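NADPH-ferredoxin reductase FprA (Mycobacterium tuberculosis, PDB 1LQT) uses FAD to catalyse electron transfer between NADPH and ferredoxin, and may supply electrons to P450 systems. Local coordinates at residues F17-L22 with E68-D73; P58-I63 with G366-N371; F207-L212 with I249-G254; Q424-F429 with V442-L447. All coordinates share one frame; numbering follows the deposited sequence. Where two conformers were deposited one is given.

Interaction 1: residues F17-L22 with E68-D73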
# COMPACT_ATOMS: atom_id res chain seq x y z
N PHE A 17 -0.49 -10.44 -11.35
CA PHE A 17 0.06 -10.22 -12.68
C PHE A 17 1.11 -11.28 -13.00
O PHE A 17 1.15 -11.81 -14.12
CB PHE A 17 0.64 -8.81 -12.81
CG PHE A 17 -0.42 -7.69 -12.77
CD1 PHE A 17 -1.59 -7.75 -13.48
CD2 PHE A 17 -0.17 -6.55 -12.05
CE1 PHE A 17 -2.49 -6.73 -13.43
CE2 PHE A 17 -1.10 -5.52 -12.03
CZ PHE A 17 -2.22 -5.61 -12.72
N ALA A 18 1.92 -11.65 -12.02
CA ALA A 18 2.89 -12.72 -12.24
C ALA A 18 2.18 -14.03 -12.57
O ALA A 18 2.57 -14.75 -13.47
CB ALA A 18 3.78 -12.87 -11.02
N ALA A 19 1.13 -14.34 -11.80
CA ALA A 19 0.37 -15.56 -12.04
C ALA A 19 -0.16 -15.59 -13.45
O ALA A 19 -0.06 -16.60 -14.17
CB ALA A 19 -0.75 -15.70 -11.03
N ALA A 20 -0.75 -14.48 -13.87
CA ALA A 20 -1.30 -14.41 -15.21
C ALA A 20 -0.22 -14.59 -16.25
O ALA A 20 -0.43 -15.29 -17.25
CB ALA A 20 -2.06 -13.10 -15.42
N SER A 21 0.93 -13.98 -16.04
CA SER A 21 2.04 -14.12 -17.00
C SER A 21 2.53 -15.56 -17.11
O SER A 21 2.83 -16.04 -18.19
CB SER A 21 3.18 -13.21 -16.61
OG SER A 21 2.85 -11.85 -16.75
N LEU A 22 2.60 -16.26 -15.99
CA LEU A 22 3.01 -17.65 -15.99
C LEU A 22 2.04 -18.51 -16.77
O LEU A 22 2.43 -19.34 -17.59
CB LEU A 22 3.14 -18.16 -14.58
CG LEU A 22 4.30 -17.59 -13.75
CD1 LEU A 22 4.05 -17.75 -12.26
CD2 LEU A 22 5.64 -18.23 -14.17
N GLU A 68 -9.73 -12.49 -9.89
CA GLU A 68 -10.67 -13.60 -9.70
C GLU A 68 -10.70 -14.50 -10.93
O GLU A 68 -10.76 -15.71 -10.80
CB GLU A 68 -12.06 -13.07 -9.39
CG GLU A 68 -12.13 -12.44 -8.00
CD GLU A 68 -13.47 -11.80 -7.70
OE1 GLU A 68 -13.93 -10.99 -8.52
OE2 GLU A 68 -14.02 -12.07 -6.65
N LYS A 69 -10.65 -13.90 -12.10
CA LYS A 69 -10.64 -14.69 -13.32
C LYS A 69 -9.38 -15.55 -13.39
O LYS A 69 -9.45 -16.71 -13.74
CB LYS A 69 -10.75 -13.77 -14.53
CG LYS A 69 -10.90 -14.51 -15.86
CD LYS A 69 -11.18 -13.56 -17.01
CE LYS A 69 -10.93 -14.24 -18.35
NZ LYS A 69 -11.74 -15.47 -18.43
N THR A 70 -8.23 -15.00 -13.01
CA THR A 70 -7.02 -15.80 -12.97
C THR A 70 -7.18 -16.96 -11.98
O THR A 70 -6.81 -18.09 -12.25
CB THR A 70 -5.85 -14.91 -12.58
OG1 THR A 70 -5.61 -13.99 -13.65
CG2 THR A 70 -4.56 -15.71 -12.36
N ALA A 71 -7.74 -16.65 -10.81
CA ALA A 71 -7.91 -17.64 -9.77
C ALA A 71 -8.88 -18.76 -10.16
O ALA A 71 -8.82 -19.84 -9.56
CB ALA A 71 -8.32 -16.99 -8.46
N GLU A 72 -9.72 -18.54 -11.16
CA GLU A 72 -10.62 -19.60 -11.63
C GLU A 72 -9.87 -20.68 -12.40
O GLU A 72 -10.39 -21.75 -12.61
CB GLU A 72 -11.68 -19.03 -12.58
CG GLU A 72 -12.83 -18.32 -11.91
CD GLU A 72 -13.58 -19.25 -11.00
OE1 GLU A 72 -13.42 -19.16 -9.76
OE2 GLU A 72 -14.35 -20.11 -11.53
N ASP A 73 -8.64 -20.42 -12.81
CA ASP A 73 -7.91 -21.39 -13.58
C ASP A 73 -7.65 -22.63 -12.74
O ASP A 73 -7.21 -22.51 -11.62
CB ASP A 73 -6.57 -20.79 -14.01
CG ASP A 73 -5.94 -21.53 -15.13
OD1 ASP A 73 -5.57 -22.70 -14.92
OD2 ASP A 73 -5.77 -20.98 -16.25
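T70 meets helix 13-28 with both arms of its side chain, and each arm finds a different alanine. Its methyl CG2 lies 4.0 Å from A19 CB, while the hydroxyl OG1 comes to 4.1 Å from A20 CB. The torsion at T70 explains this division: with chi1 at -68°, CG2 stands opposite the backbone nitrogen and OG1 opposite the carbonyl carbon, and the fork thus spans two successive residues of the facing helix. Because the alanines end at CB, the backbones can come close, and the CA atoms of A20 and T70 are 6.3 Å apart. It is a compact example of how one branched residue set against small ones lets two helices approach.

The two helices belong to the FAD-binding half of the molecule, which has a Rossmann-type fold. Helix 13-28 connects the parallel strands 4-9 and 34-40 and begins in what appears to be a Rossmann-type GxGxxA motif, with backbone amides on the FAD; helix 64-71 precedes the next strand, 76-80.

Packing is densest on the A19 side. A19 is buried and also touches I8 of strand 4-9, and A18 and L22 of the same helix turn to the sheet as well, both reaching I101. The A20 side is looser: A20 and T70 both keep part of their surface accessible, and T70 OG1 makes a weak hydrogen bond with Q66 O in its own helix. Beyond T70 the surface becomes polar: K69 and, toward the turn that follows, E72 are exposed, and D73 forms a salt bridge to R75.

Interaction 2: residues P58-I63 with G366-N371. With FAD (flavin-adenine dinucleotide), chain H; ACT (acetate ion), chain E.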
# COMPACT_ATOMS: atom_id res chain seq x y z
N PRO A 58 -13.66 3.23 -4.59
CA PRO A 58 -14.07 1.87 -4.98
C PRO A 58 -13.81 1.51 -6.44
O PRO A 58 -13.62 0.33 -6.76
CB PRO A 58 -15.58 1.86 -4.72
CG PRO A 58 -15.98 3.29 -4.89
CD PRO A 58 -14.84 4.05 -4.24
N LYS A 59 -13.80 2.47 -7.35
CA LYS A 59 -13.71 2.13 -8.74
C LYS A 59 -12.46 1.38 -9.10
O LYS A 59 -12.51 0.42 -9.84
CB LYS A 59 -13.83 3.37 -9.62
CG LYS A 59 -15.08 4.11 -9.49
CD LYS A 59 -15.01 5.46 -10.25
CE LYS A 59 -16.26 6.28 -10.02
NZ LYS A 59 -16.21 7.49 -10.89
N ILE A 60 -11.31 1.77 -8.60
CA ILE A 60 -10.15 1.01 -9.06
C ILE A 60 -10.05 -0.37 -8.45
O ILE A 60 -9.38 -1.22 -8.97
CB ILE A 60 -8.89 1.75 -8.85
CG1 ILE A 60 -8.78 2.14 -7.40
CG2 ILE A 60 -8.86 2.96 -9.74
CD1 ILE A 60 -7.42 2.00 -7.00
N LYS A 61 -10.78 -0.60 -7.37
CA LYS A 61 -10.79 -1.94 -6.78
C LYS A 61 -11.37 -2.99 -7.71
O LYS A 61 -11.18 -4.18 -7.50
CB LYS A 61 -11.51 -1.93 -5.44
CG LYS A 61 -10.89 -1.07 -4.36
CD LYS A 61 -11.71 -1.09 -3.08
CE LYS A 61 -11.15 -0.25 -1.98
NZ LYS A 61 -10.08 -0.88 -1.12
N SER A 62 -12.09 -2.57 -8.74
CA SER A 62 -12.67 -3.50 -9.69
C SER A 62 -11.64 -4.34 -10.41
O SER A 62 -12.00 -5.32 -11.04
CB SER A 62 -13.53 -2.75 -10.72
OG SER A 62 -12.70 -1.92 -11.50
N ILE A 63 -10.36 -3.95 -10.35
CA ILE A 63 -9.30 -4.76 -10.92
C ILE A 63 -9.32 -6.16 -10.29
O ILE A 63 -8.83 -7.10 -10.87
CB ILE A 63 -7.91 -4.06 -10.69
CG1 ILE A 63 -6.76 -4.81 -11.38
CG2 ILE A 63 -7.60 -3.93 -9.22
CD1 ILE A 63 -6.85 -4.82 -12.90
N GLY A 366 4.14 3.57 -7.40
CA GLY A 366 3.42 3.25 -8.59
C GLY A 366 1.99 2.82 -8.32
O GLY A 366 1.70 2.14 -7.34
N VAL A 367 1.14 3.16 -9.27
CA VAL A 367 -0.23 2.71 -9.28
C VAL A 367 -0.28 1.19 -9.54
O VAL A 367 0.71 0.56 -9.92
CB VAL A 367 -1.06 3.46 -10.33
CG1 VAL A 367 -1.19 4.92 -9.96
CG2 VAL A 367 -0.52 3.32 -11.73
N ILE A 368 -1.44 0.63 -9.36
CA ILE A 368 -1.60 -0.80 -9.51
C ILE A 368 -1.01 -1.31 -10.82
O ILE A 368 -0.29 -2.32 -10.84
CB ILE A 368 -3.10 -1.15 -9.39
CG1 ILE A 368 -3.56 -0.93 -7.96
CG2 ILE A 368 -3.39 -2.57 -9.84
CD1 ILE A 368 -5.07 -0.75 -7.81
N GLY A 369 -1.32 -0.64 -11.92
CA GLY A 369 -0.90 -1.09 -13.23
C GLY A 369 0.58 -1.12 -13.47
O GLY A 369 1.04 -1.82 -14.36
N THR A 370 1.36 -0.37 -12.69
CA THR A 370 2.81 -0.38 -12.85
C THR A 370 3.39 -1.74 -12.51
O THR A 370 4.49 -2.07 -12.92
CB THR A 370 3.53 0.68 -11.99
OG1 THR A 370 3.33 0.47 -10.58
CG2 THR A 370 3.05 2.09 -12.33
N ASN A 371 2.64 -2.55 -11.77
CA ASN A 371 3.11 -3.87 -11.39
C ASN A 371 3.01 -4.90 -12.51
O ASN A 371 3.60 -5.98 -12.40
CB ASN A 371 2.34 -4.32 -10.15
CG ASN A 371 2.59 -3.41 -8.98
OD1 ASN A 371 3.68 -3.41 -8.44
ND2 ASN A 371 1.61 -2.60 -8.64
PA FAD H . 0.71 -5.48 -2.08
O1A FAD H . 1.09 -4.83 -0.81
O2A FAD H . -0.52 -5.04 -2.80
O5B FAD H . 0.54 -7.05 -1.82
C5B FAD H . 1.48 -7.74 -0.99
C4B FAD H . 0.77 -8.98 -0.47
O4B FAD H . 1.77 -9.82 0.11
C3B FAD H . -0.27 -8.70 0.62
O3B FAD H . -1.49 -9.36 0.38
C2B FAD H . 0.43 -9.18 1.87
O2B FAD H . -0.42 -9.55 2.93
C1B FAD H . 1.27 -10.34 1.33
N9A FAD H . 2.40 -10.72 2.16
C8A FAD H . 3.33 -9.87 2.70
N7A FAD H . 4.25 -10.52 3.40
C5A FAD H . 3.87 -11.85 3.33
C6A FAD H . 4.44 -13.00 3.88
N6A FAD H . 5.56 -13.01 4.59
N1A FAD H . 3.82 -14.18 3.62
C2A FAD H . 2.70 -14.19 2.84
N3A FAD H . 2.11 -13.13 2.28
C4A FAD H . 2.73 -11.98 2.56
N1 FAD H . -2.82 2.29 -6.79
C2 FAD H . -3.78 2.65 -7.69
O2 FAD H . -3.68 2.36 -8.86
N3 FAD H . -4.86 3.39 -7.24
C4 FAD H . -5.09 3.71 -5.94
O4 FAD H . -6.11 4.35 -5.60
C4X FAD H . -4.12 3.29 -5.01
N5 FAD H . -4.28 3.56 -3.67
C5X FAD H . -3.31 3.18 -2.78
C6 FAD H . -3.45 3.46 -1.45
C7 FAD H . -2.47 3.17 -0.52
C7M FAD H . -2.67 3.48 0.93
C8 FAD H . -1.31 2.52 -0.97
C8M FAD H . -0.19 2.20 -0.02
C9 FAD H . -1.16 2.20 -2.32
C9A FAD H . -2.15 2.52 -3.24
N10 FAD H . -2.01 2.23 -4.60
C10 FAD H . -3.00 2.59 -5.48
C1' FAD H . -0.83 1.49 -5.13
C2' FAD H . -1.05 -0.02 -5.09
O2' FAD H . -1.58 -0.35 -3.83
C3' FAD H . 0.28 -0.75 -5.32
O3' FAD H . 0.81 -0.45 -6.61
C4' FAD H . 0.20 -2.28 -5.33
O4' FAD H . -0.78 -2.75 -4.41
C5' FAD H . 1.57 -2.89 -5.00
O5' FAD H . 1.41 -4.29 -5.24
P FAD H . 2.31 -5.42 -4.58
O1P FAD H . 1.79 -6.68 -5.16
O2P FAD H . 3.78 -5.15 -4.70
O3P FAD H . 2.02 -5.35 -3.02
C ACT E . -12.87 5.82 -7.33
O ACT E . -13.93 5.35 -6.95
OXT ACT E . -12.80 7.05 -7.48
CH3 ACT E . -11.68 4.98 -7.61
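I368 places CG1 opposite its own carbonyl carbon (chi1 -69°) and continues nearly straight through chi2, at 159°, which carries CD1 to the side chains of I60 and I63. I63 answers with its CG2 methyl, 4.3 Å from I368 CD1. I60 contributes its own end, with CD1 at 3.7 Å from I368 CD1. Both I60 and I63 were modelled in two conformers, so the exact fit of these methyls is less certain than that of I368, which is buried and also rests on P13 and V49.

The same residue serves the flavin through its backbone. I368 N donates a nearly straight hydrogen bond to FAD O2 (2.9 Å, 173°) and a weak, longer one to FAD N1, while I368 CD1 lies 3.6 Å from FAD C2. On the ribityl chain, FAD O3' donates to G366 O at 2.8 Å and accepts from N371 ND2 at 3.1 Å. N371 ND2 also reaches I368 O from above the carbonyl plane, and R362 holds N371 OD1, so the amide is gripped at both ends. A type I turn from V367 to T370 shapes this part of the chain. Next to it, G366 N is hydrogen-bonded to ODP O3D. Segment 366-371 therefore holds the pyrimidine end and ribityl chain of the flavin where the FAD and nicotinamide-nucleotide pockets meet, the redox centre of this reductase family.

Interaction 3: residues F207-L212 with I249-G254. With ODP (4-oxo-nicotinamide-adenine dinucleotide phosphate), chain I.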
# COMPACT_ATOMS: atom_id res chain seq x y z
N PHE A 207 1.93 13.94 -5.57
CA PHE A 207 0.51 13.86 -5.87
C PHE A 207 0.28 13.73 -7.34
O PHE A 207 1.05 14.25 -8.16
CB PHE A 207 -0.18 15.19 -5.52
CG PHE A 207 -0.01 15.65 -4.09
CD1 PHE A 207 -0.24 14.79 -3.01
CD2 PHE A 207 0.32 16.96 -3.81
CE1 PHE A 207 -0.10 15.25 -1.73
CE2 PHE A 207 0.47 17.41 -2.53
CZ PHE A 207 0.27 16.56 -1.49
N THR A 208 -0.85 13.13 -7.68
CA THR A 208 -1.31 13.14 -9.06
C THR A 208 -2.62 13.94 -9.17
O THR A 208 -3.25 14.28 -8.18
CB THR A 208 -1.37 11.74 -9.69
OG1 THR A 208 -2.10 10.85 -8.84
CG2 THR A 208 0.05 11.18 -9.82
N THR A 209 -2.99 14.26 -10.40
CA THR A 209 -3.92 15.35 -10.60
C THR A 209 -5.36 15.07 -10.23
O THR A 209 -6.01 15.88 -9.58
CB THR A 209 -3.84 15.84 -12.04
OG1 THR A 209 -2.47 16.01 -12.44
CG2 THR A 209 -4.54 17.19 -12.19
N LEU A 210 -5.88 13.91 -10.63
CA LEU A 210 -7.25 13.58 -10.30
C LEU A 210 -7.47 13.60 -8.80
O LEU A 210 -8.47 14.11 -8.29
CB LEU A 210 -7.63 12.24 -10.90
CG LEU A 210 -9.01 11.73 -10.50
CD1 LEU A 210 -10.11 12.62 -11.02
CD2 LEU A 210 -9.18 10.32 -11.03
N GLU A 211 -6.50 13.09 -8.07
CA GLU A 211 -6.58 13.02 -6.64
C GLU A 211 -6.60 14.42 -6.02
O GLU A 211 -7.29 14.67 -5.05
CB GLU A 211 -5.44 12.16 -6.12
CG GLU A 211 -5.63 10.69 -6.57
CD GLU A 211 -5.44 10.37 -8.08
OE1 GLU A 211 -4.70 11.11 -8.82
OE2 GLU A 211 -6.07 9.35 -8.57
N LEU A 212 -5.83 15.35 -6.58
CA LEU A 212 -5.93 16.73 -6.13
C LEU A 212 -7.28 17.35 -6.48
O LEU A 212 -7.85 18.07 -5.68
CB LEU A 212 -4.81 17.57 -6.73
CG LEU A 212 -3.40 17.35 -6.16
CD1 LEU A 212 -2.40 18.12 -7.00
CD2 LEU A 212 -3.38 17.79 -4.70
N ILE A 249 -0.18 21.95 -10.80
CA ILE A 249 -0.02 23.34 -10.39
C ILE A 249 -1.25 24.14 -10.80
O ILE A 249 -1.68 25.02 -10.06
CB ILE A 249 1.30 23.92 -10.93
CG1 ILE A 249 2.51 23.21 -10.33
CG2 ILE A 249 1.40 25.42 -10.68
CD1 ILE A 249 2.50 23.02 -8.84
N LYS A 250 -1.86 23.83 -11.94
CA LYS A 250 -3.10 24.51 -12.33
C LYS A 250 -4.17 24.30 -11.26
O LYS A 250 -4.89 25.20 -10.87
CB LYS A 250 -3.59 24.01 -13.69
CG LYS A 250 -2.76 24.45 -14.87
CD LYS A 250 -3.21 23.76 -16.17
CE LYS A 250 -2.27 24.05 -17.36
NZ LYS A 250 -2.76 23.38 -18.63
N VAL A 251 -4.27 23.07 -10.78
CA VAL A 251 -5.25 22.73 -9.76
C VAL A 251 -4.94 23.45 -8.44
O VAL A 251 -5.83 24.03 -7.81
CB VAL A 251 -5.34 21.23 -9.57
CG1 VAL A 251 -6.19 20.88 -8.38
CG2 VAL A 251 -5.88 20.57 -10.85
N LEU A 252 -3.68 23.46 -8.04
CA LEU A 252 -3.30 24.14 -6.81
C LEU A 252 -3.57 25.65 -6.89
O LEU A 252 -4.01 26.24 -5.93
CB LEU A 252 -1.83 23.89 -6.47
CG LEU A 252 -1.46 22.44 -6.17
CD1 LEU A 252 0.01 22.39 -5.83
CD2 LEU A 252 -2.29 21.80 -5.05
N ARG A 253 -3.26 26.26 -8.04
CA ARG A 253 -3.57 27.67 -8.21
C ARG A 253 -5.07 27.90 -8.04
O ARG A 253 -5.49 28.91 -7.44
CB ARG A 253 -3.13 28.18 -9.58
CG ARG A 253 -1.63 28.22 -9.82
CD ARG A 253 -1.27 29.06 -11.03
NE ARG A 253 0.11 28.90 -11.45
CZ ARG A 253 1.14 29.44 -10.84
NH1 ARG A 253 0.96 30.17 -9.76
NH2 ARG A 253 2.36 29.25 -11.33
N GLY A 254 -5.89 27.01 -8.58
CA GLY A 254 -7.32 27.14 -8.44
C GLY A 254 -7.73 27.15 -6.97
O GLY A 254 -8.56 27.93 -6.55
O1X ODP I . 10.69 15.20 -0.84
P2B ODP I . 10.09 13.89 -1.25
O2X ODP I . 9.58 13.86 -2.68
O3X ODP I . 10.99 12.70 -0.96
O2B ODP I . 8.80 13.77 -0.29
C2B ODP I . 8.13 12.54 -0.04
C3B ODP I . 6.80 12.37 -0.73
O3B ODP I . 6.09 13.60 -0.73
C1B ODP I . 7.74 12.48 1.39
N9A ODP I . 8.79 12.26 2.36
C8A ODP I . 9.67 11.22 2.44
N7A ODP I . 10.46 11.32 3.50
C5A ODP I . 10.08 12.47 4.15
C4A ODP I . 9.04 13.06 3.43
N3A ODP I . 8.40 14.21 3.78
C2A ODP I . 8.87 14.77 4.90
N1A ODP I . 9.87 14.26 5.68
C6A ODP I . 10.48 13.10 5.30
N6A ODP I . 11.41 12.60 6.14
O4B ODP I . 6.84 11.39 1.43
C4B ODP I . 6.09 11.39 0.20
C5B ODP I . 6.02 10.00 -0.34
O5B ODP I . 5.14 10.00 -1.43
PA ODP I . 5.05 8.72 -2.38
O1A ODP I . 4.15 9.04 -3.48
O2A ODP I . 6.40 8.21 -2.71
O3 ODP I . 4.44 7.62 -1.39
PN ODP I . 2.92 7.32 -0.89
O1N ODP I . 2.16 8.58 -0.70
O2N ODP I . 3.11 6.39 0.24
O5D ODP I . 2.27 6.59 -2.12
C5D ODP I . 2.81 5.30 -2.53
C4D ODP I . 2.38 5.03 -3.95
O4D ODP I . 1.01 4.67 -4.04
C1D ODP I . 0.36 5.52 -4.99
C2D ODP I . 1.20 6.72 -5.06
O2D ODP I . 0.92 7.59 -6.10
C3D ODP I . 2.59 6.23 -4.87
O3D ODP I . 3.10 5.83 -6.12
N1N ODP I . -1.04 5.63 -4.74
C2N ODP I . -1.86 5.99 -5.84
C3N ODP I . -3.09 6.48 -5.57
C7N ODP I . -3.88 6.87 -6.83
N7N ODP I . -5.07 7.37 -6.63
O7N ODP I . -3.32 6.71 -7.94
C4N ODP I . -3.60 6.70 -4.28
O99 ODP I . -4.72 7.23 -4.04
C5N ODP I . -2.71 6.34 -3.17
C6N ODP I . -1.42 5.83 -3.43
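T209 and L212 are the residues of 207-212 that touch V251 and L252. At the start of the segment, F207 packs its ring on N157 and L160 of helix 157-167, and its carbonyl oxygen is hydrogen-bonded to N248. T208 occupies the N-cap position of helix 209-214 without capping it; its OG1 instead donates to E211 OE1 at 2.6 Å, coming from above the carboxylate plane, and is also bonded to N157 ND2. T209 makes the first contact across the helices, its CG2 lying 3.9 Å from V251 CG2, while its OG1 is hydrogen-bonded to N248 OD1 of helix 243-256.

These helices form part of the NADP-binding Rossmann-type domain, where helix 209-214 follows strand 193-197 and helix 243-256 precedes strand 265-270 of one parallel sheet.

E211 takes no part in the contact with 249-254 and serves the nucleotide instead. Its side chain bends at chi2 (70°), and OE2 accepts a hydrogen bond from the carboxamide nitrogen N7N of ODP at 2.9 Å. T208 and the ligand thus hold different oxygens of one carboxylate, a simple case of a second-shell residue orienting a first-shell one. L212 then turns back to the partner helix: its CB lies 3.9 Å from V251 CG1, and both of its methyls, CD1 and CD2, are 4.2 Å from L252 CD2. The L212 carbonyl is hydrogen-bonded to Y255 OH, one turn beyond V251.

Interaction 4: residues Q424-F429 with V442-L447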
# COMPACT_ATOMS: atom_id res chain seq x y z
N GLN A 424 -14.00 -17.39 -0.66
CA GLN A 424 -15.25 -17.00 -1.31
C GLN A 424 -16.39 -16.88 -0.31
O GLN A 424 -17.29 -16.06 -0.49
CB GLN A 424 -15.57 -17.94 -2.46
CG GLN A 424 -14.60 -17.76 -3.63
CD GLN A 424 -14.74 -18.81 -4.69
OE1 GLN A 424 -15.73 -19.47 -4.80
NE2 GLN A 424 -13.73 -18.95 -5.51
N VAL A 425 -16.37 -17.68 0.74
CA VAL A 425 -17.35 -17.58 1.82
C VAL A 425 -17.14 -16.28 2.60
O VAL A 425 -18.11 -15.56 2.84
CB VAL A 425 -17.28 -18.80 2.76
CG1 VAL A 425 -18.25 -18.68 3.90
CG2 VAL A 425 -17.55 -20.08 1.98
N ILE A 426 -15.92 -15.97 3.00
CA ILE A 426 -15.64 -14.68 3.62
C ILE A 426 -16.16 -13.54 2.76
O ILE A 426 -16.81 -12.63 3.24
CB ILE A 426 -14.13 -14.51 3.87
CG1 ILE A 426 -13.65 -15.47 4.97
CG2 ILE A 426 -13.79 -13.05 4.24
CD1 ILE A 426 -12.13 -15.56 5.10
N ASP A 427 -15.82 -13.57 1.47
CA ASP A 427 -16.21 -12.53 0.54
C ASP A 427 -17.73 -12.36 0.50
O ASP A 427 -18.25 -11.25 0.58
CB ASP A 427 -15.64 -12.88 -0.83
CG ASP A 427 -15.94 -11.86 -1.88
OD1 ASP A 427 -15.86 -10.66 -1.59
OD2 ASP A 427 -16.31 -12.24 -2.99
N ALA A 428 -18.43 -13.48 0.36
CA ALA A 428 -19.87 -13.42 0.32
C ALA A 428 -20.45 -12.87 1.61
O ALA A 428 -21.41 -12.10 1.58
CB ALA A 428 -20.41 -14.81 0.03
N PHE A 429 -19.89 -13.28 2.73
CA PHE A 429 -20.35 -12.79 4.02
C PHE A 429 -20.21 -11.28 4.10
O PHE A 429 -21.13 -10.58 4.50
CB PHE A 429 -19.53 -13.48 5.11
CG PHE A 429 -19.99 -13.22 6.51
CD1 PHE A 429 -20.75 -14.15 7.21
CD2 PHE A 429 -19.63 -12.04 7.17
CE1 PHE A 429 -21.12 -13.94 8.51
CE2 PHE A 429 -20.03 -11.82 8.45
CZ PHE A 429 -20.78 -12.77 9.12
N VAL A 442 -19.06 -5.03 4.38
CA VAL A 442 -18.57 -4.71 5.72
C VAL A 442 -17.55 -5.75 6.02
O VAL A 442 -17.85 -6.94 6.04
CB VAL A 442 -19.68 -4.68 6.80
CG1 VAL A 442 -19.09 -4.34 8.13
CG2 VAL A 442 -20.78 -3.74 6.42
N LYS A 443 -16.32 -5.33 6.22
CA LYS A 443 -15.21 -6.23 6.40
C LYS A 443 -15.13 -6.81 7.79
O LYS A 443 -15.39 -6.15 8.78
CB LYS A 443 -13.90 -5.53 6.07
CG LYS A 443 -13.73 -5.18 4.62
CD LYS A 443 -12.45 -4.42 4.40
CE LYS A 443 -12.24 -4.08 2.96
NZ LYS A 443 -11.02 -3.19 2.79
N LEU A 444 -14.70 -8.07 7.83
CA LEU A 444 -14.33 -8.74 9.06
C LEU A 444 -12.90 -8.24 9.38
O LEU A 444 -11.97 -8.43 8.60
CB LEU A 444 -14.38 -10.24 8.84
CG LEU A 444 -15.78 -10.78 8.56
CD1 LEU A 444 -15.70 -12.14 7.94
CD2 LEU A 444 -16.59 -10.84 9.85
N ALA A 445 -12.75 -7.59 10.53
CA ALA A 445 -11.59 -6.75 10.80
C ALA A 445 -10.52 -7.38 11.67
O ALA A 445 -9.51 -6.75 11.94
CB ALA A 445 -12.04 -5.43 11.42
N SER A 446 -10.74 -8.61 12.11
CA SER A 446 -9.77 -9.33 12.91
C SER A 446 -9.56 -10.72 12.33
O SER A 446 -10.44 -11.27 11.68
CB SER A 446 -10.23 -9.48 14.37
OG SER A 446 -11.36 -10.32 14.47
N LEU A 447 -8.40 -11.31 12.63
CA LEU A 447 -8.14 -12.66 12.22
C LEU A 447 -9.19 -13.60 12.81
O LEU A 447 -9.69 -14.47 12.13
CB LEU A 447 -6.74 -13.09 12.65
CG LEU A 447 -6.35 -14.50 12.23
CD1 LEU A 447 -6.43 -14.71 10.74
CD2 LEU A 447 -4.96 -14.81 12.75
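The C-terminal part of the chain folds as two helices, 420-434 and 447-454, joined by a loop that returns along the first, and L444 of that loop packs against I426 and F429. The loop leucine divides its methyls. L444 CD2 meets the ring of F429, 3.8 Å from CE2, whereas L444 CD1 reaches both F429 CD2 at 4.0 Å and I426 CG2 at 4.3 Å. F429 attains this position because its ring carbon CG lies opposite the backbone nitrogen (chi1 -173°), which swings the ring toward the loop; the F429 and L444 side chains then run at roughly a right angle to each other. I426 is buried, but F429 remains exposed, so the apolar contact passes from protected to open within one helical turn.

Polar bonds hold the loop before and after the leucine side chain. L444 N is hydrogen-bonded to E430 OE2, and V442 shares backbone hydrogen bonds with the same glutamate. Farther on, S446 caps the start of helix 447-454 with its side chain. That helix adds to the cluster: L450 touches I426 and L444, and I453 touches F429 and L444. Helix 180-186, from a distant part of the sequence, lies against V442 and A445 of the loop.

How the interactions relate
Interactions 1 and 2 are in contact: the ring of F17, on helix 13-28, packs on the backbone of I368 and N371, with F17 CE2 3.5 Å from I368 O. The FAD-binding helix and the loop gripping the flavin pack directly against each other. Interaction 3 has the most buried residues and lies in the other nucleotide domain, its centre about 35 Å from that of interaction 1. Interaction 4 joins C-terminal elements and includes an exposed residue, F429. Interactions 2 to 4 join apolar side chains; interaction 1 sets a threonine's methyl and hydroxyl on two alanines. The polar chemistry beside them serves cofactors in interactions 2 and 3, a salt bridge in interaction 1, and salt bridges and helix capping in interaction 4.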